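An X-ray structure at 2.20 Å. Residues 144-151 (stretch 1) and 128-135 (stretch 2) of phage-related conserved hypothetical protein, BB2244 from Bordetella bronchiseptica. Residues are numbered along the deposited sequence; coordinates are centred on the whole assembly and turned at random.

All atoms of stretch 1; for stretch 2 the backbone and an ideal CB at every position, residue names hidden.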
# COMPACT_ATOMS: atom_id res chain seq x y z
N ALA A 144 2.21 6.49 -15.36
CA ALA A 144 3.40 5.83 -15.88
C ALA A 144 4.44 5.70 -14.78
O ALA A 144 5.36 4.88 -14.88
CB ALA A 144 3.98 6.62 -17.05
N HIS A 145 4.29 6.50 -13.73
CA HIS A 145 5.23 6.42 -12.61
C HIS A 145 4.49 6.20 -11.29
O HIS A 145 4.97 6.59 -10.23
CB HIS A 145 6.09 7.68 -12.55
CG HIS A 145 6.91 7.91 -13.78
ND1 HIS A 145 6.40 8.52 -14.91
CD2 HIS A 145 8.16 7.51 -14.11
CE1 HIS A 145 7.30 8.49 -15.87
NE2 HIS A 145 8.38 7.88 -15.41
N GLY A 146 3.34 5.54 -11.36
CA GLY A 146 2.55 5.26 -10.16
C GLY A 146 3.06 4.04 -9.41
O GLY A 146 3.94 3.33 -9.90
N PHE A 147 2.53 3.79 -8.21
CA PHE A 147 2.97 2.64 -7.43
C PHE A 147 1.85 1.66 -7.13
O PHE A 147 0.68 1.95 -7.38
CB PHE A 147 3.62 3.09 -6.11
CG PHE A 147 2.66 3.70 -5.12
CD1 PHE A 147 2.54 5.08 -5.01
CD2 PHE A 147 1.89 2.89 -4.29
CE1 PHE A 147 1.67 5.65 -4.08
CE2 PHE A 147 1.01 3.46 -3.35
CZ PHE A 147 0.90 4.84 -3.24
N ALA A 148 2.21 0.48 -6.63
CA ALA A 148 1.22 -0.52 -6.24
C ALA A 148 1.56 -0.98 -4.81
O ALA A 148 2.73 -1.00 -4.43
CB ALA A 148 1.26 -1.70 -7.21
N ILE A 149 0.55 -1.31 -4.02
CA ILE A 149 0.78 -1.79 -2.66
C ILE A 149 1.06 -3.29 -2.75
O ILE A 149 0.33 -4.01 -3.42
CB ILE A 149 -0.46 -1.60 -1.73
CG1 ILE A 149 -0.86 -0.13 -1.67
CG2 ILE A 149 -0.15 -2.07 -0.31
CD1 ILE A 149 0.31 0.78 -1.40
N VAL A 150 2.13 -3.77 -2.11
CA VAL A 150 2.43 -5.21 -2.14
C VAL A 150 1.35 -5.92 -1.32
O VAL A 150 1.15 -5.59 -0.15
CB VAL A 150 3.79 -5.54 -1.52
CG1 VAL A 150 4.01 -7.06 -1.54
CG2 VAL A 150 4.90 -4.84 -2.28
N THR A 151 0.67 -6.87 -1.94
CA THR A 151 -0.40 -7.63 -1.31
C THR A 151 -0.11 -9.14 -1.22
O THR A 151 0.63 -9.70 -2.04
CB THR A 151 -1.72 -7.45 -2.09
OG1 THR A 151 -1.48 -7.74 -3.48
CG2 THR A 151 -2.23 -6.02 -1.96
N UNK A 128 2.88 0.18 8.10
CA UNK A 128 3.85 0.50 7.07
C UNK A 128 3.70 -0.50 5.93
O UNK A 128 4.32 -1.56 5.95
CB UNK A 128 5.27 0.49 7.63
N UNK A 129 2.86 -0.16 4.95
CA UNK A 129 2.64 -1.06 3.81
C UNK A 129 3.83 -1.02 2.87
O UNK A 129 4.34 0.05 2.55
CB UNK A 129 1.36 -0.68 3.06
N UNK A 130 4.28 -2.19 2.44
CA UNK A 130 5.38 -2.30 1.51
C UNK A 130 4.82 -1.95 0.13
O UNK A 130 3.69 -2.33 -0.20
CB UNK A 130 6.01 -3.69 1.54
N UNK A 131 5.59 -1.22 -0.66
CA UNK A 131 5.13 -0.84 -1.99
C UNK A 131 6.23 -0.74 -3.02
O UNK A 131 7.41 -0.71 -2.69
CB UNK A 131 4.40 0.50 -1.92
N UNK A 132 5.83 -0.70 -4.28
CA UNK A 132 6.77 -0.60 -5.39
C UNK A 132 6.32 0.53 -6.31
O UNK A 132 5.16 0.58 -6.75
CB UNK A 132 6.87 -1.92 -6.15
N UNK A 133 7.24 1.44 -6.59
CA UNK A 133 6.92 2.59 -7.43
C UNK A 133 7.86 2.70 -8.62
O UNK A 133 9.03 2.30 -8.55
CB UNK A 133 6.97 3.88 -6.61
N UNK A 134 7.34 3.24 -9.71
CA UNK A 134 8.13 3.42 -10.91
C UNK A 134 8.54 4.89 -11.00
O UNK A 134 9.08 5.33 -12.01
CB UNK A 134 7.35 2.98 -12.15
N UNK A 135 8.27 5.67 -9.96
CA UNK A 135 8.67 7.06 -10.04
C UNK A 135 10.15 7.15 -9.68
O UNK A 135 10.67 6.35 -8.90
CB UNK A 135 7.82 7.94 -9.12

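The two stretches run antiparallel as neighbouring strands, paired Phe147 with 133, Ala148 with 132 and Ile149 with 131, so the bridged positions can be judged by the face their CB joins, and the others by where their CB points.

Position 128 lies beyond the reach of stretch 1: nothing of it comes within 5.5 Å of the ideal CB. Its extended backbone suits many residues, and stretch 1 does not choose among them. The deposited residue is Leu128.

At position 129 the CB points toward stretch 1, and its ideal position is 3.9 Å from Ile149 CG2. A methyl group offers no polar partner, so an aliphatic or aromatic side chain would suit. The residue is Phe129, whose CB packs 3.9 Å from Ile149 CG2, with chi1 in the m well.

Position 130 offers its carbonyl to the strand: Val150 N donates to the O of this residue at 2.9 Å. Its CB points sideways, 4.1 Å from Val150 CG2, where a small or branched apolar group would fit. It is Ala130, whose methyl group makes that apolar contact without reaching further.

At position 131 a CB would be closely surrounded. An ideal CB there would lie 3.4 Å from Ala148 O, 4.1 Å from Ile149 CD1 and 4.2 Å from Phe147 CD2. Its phi and psi of -147° and 165° are open to any residue except proline, so the backbone does not demand glycine, but the space favours a small one. Gly131 is found, and its CA approaches Ala148 O to 3.4 Å and Val150 CG2 to 4.0 Å.

Position 132 pairs with Ala148 through two hydrogen bonds, from its N to Ala148 O at 3.1 Å and from Ala148 N to its O at 3.0 Å. Its CB shares a face with that of Ala148, a small neighbour, and lies 5.2 Å from Val150 CG2, leaving room for a longer aliphatic chain. Leu132 takes the place, bringing CG to 4.3 Å from Val150 CG2.

At position 133 the ideal CB is 3.5 Å from Phe147 CB, a tight contact at a non-hydrogen-bonded pair. A short polar side chain could also engage nearby His145 O. Ser133 does so through a water: its OG donates to the water at 2.8 Å, which in turn donates to His145 O at 2.7 Å. The same OG accepts a hydrogen bond from the backbone N of position 135 at 3.0 Å, tying the end of the strand to the loop.

Position 134 points toward stretch 1, its ideal CB 3.9 Å from Ala144 O and 4.1 Å from both His145 CA and Gly146 O. These are packing distances, so alanine or serine sits there easily, though larger residues are not excluded. Ala134 fits, with a weak hydrogen bond from its N to Gly146 O at 3.4 Å and its O 3.2 Å from His145 CD2.

Position 135 starts sideways, its ideal CB 3.3 Å from His145 O; many apolar or aromatic residues could extend past stretch 1. Trp135 does so: chi1 is t, and the end of its side chain leads away from stretch 1, with His145 CB at the ring's edge.

Stretch 2 (128-135) LFAGLSAW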
# COMPACT_ATOMS: atom_id res chain seq x y z
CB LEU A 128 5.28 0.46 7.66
CG LEU A 128 5.51 1.28 8.94
CD1 LEU A 128 6.94 1.10 9.42
CD2 LEU A 128 5.22 2.75 8.69
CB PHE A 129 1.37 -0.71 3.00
CG PHE A 129 0.08 -0.82 3.77
CD1 PHE A 129 0.02 -1.54 4.97
CD2 PHE A 129 -1.08 -0.19 3.31
CE1 PHE A 129 -1.17 -1.61 5.69
CE2 PHE A 129 -2.26 -0.27 4.03
CZ PHE A 129 -2.31 -0.98 5.22
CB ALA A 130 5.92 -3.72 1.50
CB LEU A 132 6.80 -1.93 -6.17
CG LEU A 132 7.33 -3.17 -5.44
CD1 LEU A 132 7.15 -4.40 -6.32
CD2 LEU A 132 8.80 -2.97 -5.09
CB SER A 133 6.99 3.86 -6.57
OG SER A 133 6.99 5.03 -7.37
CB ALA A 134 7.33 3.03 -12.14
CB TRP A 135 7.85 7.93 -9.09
CG TRP A 135 8.29 9.35 -9.11
CD1 TRP A 135 7.88 10.32 -9.99
CD2 TRP A 135 9.23 9.97 -8.24
NE1 TRP A 135 8.51 11.51 -9.70
CE2 TRP A 135 9.35 11.32 -8.63
CE3 TRP A 135 9.99 9.52 -7.15
CZ2 TRP A 135 10.19 12.22 -7.98
CZ3 TRP A 135 10.83 10.41 -6.50
CH2 TRP A 135 10.93 11.75 -6.92
O HOH W 1 4.46 6.27 -7.57
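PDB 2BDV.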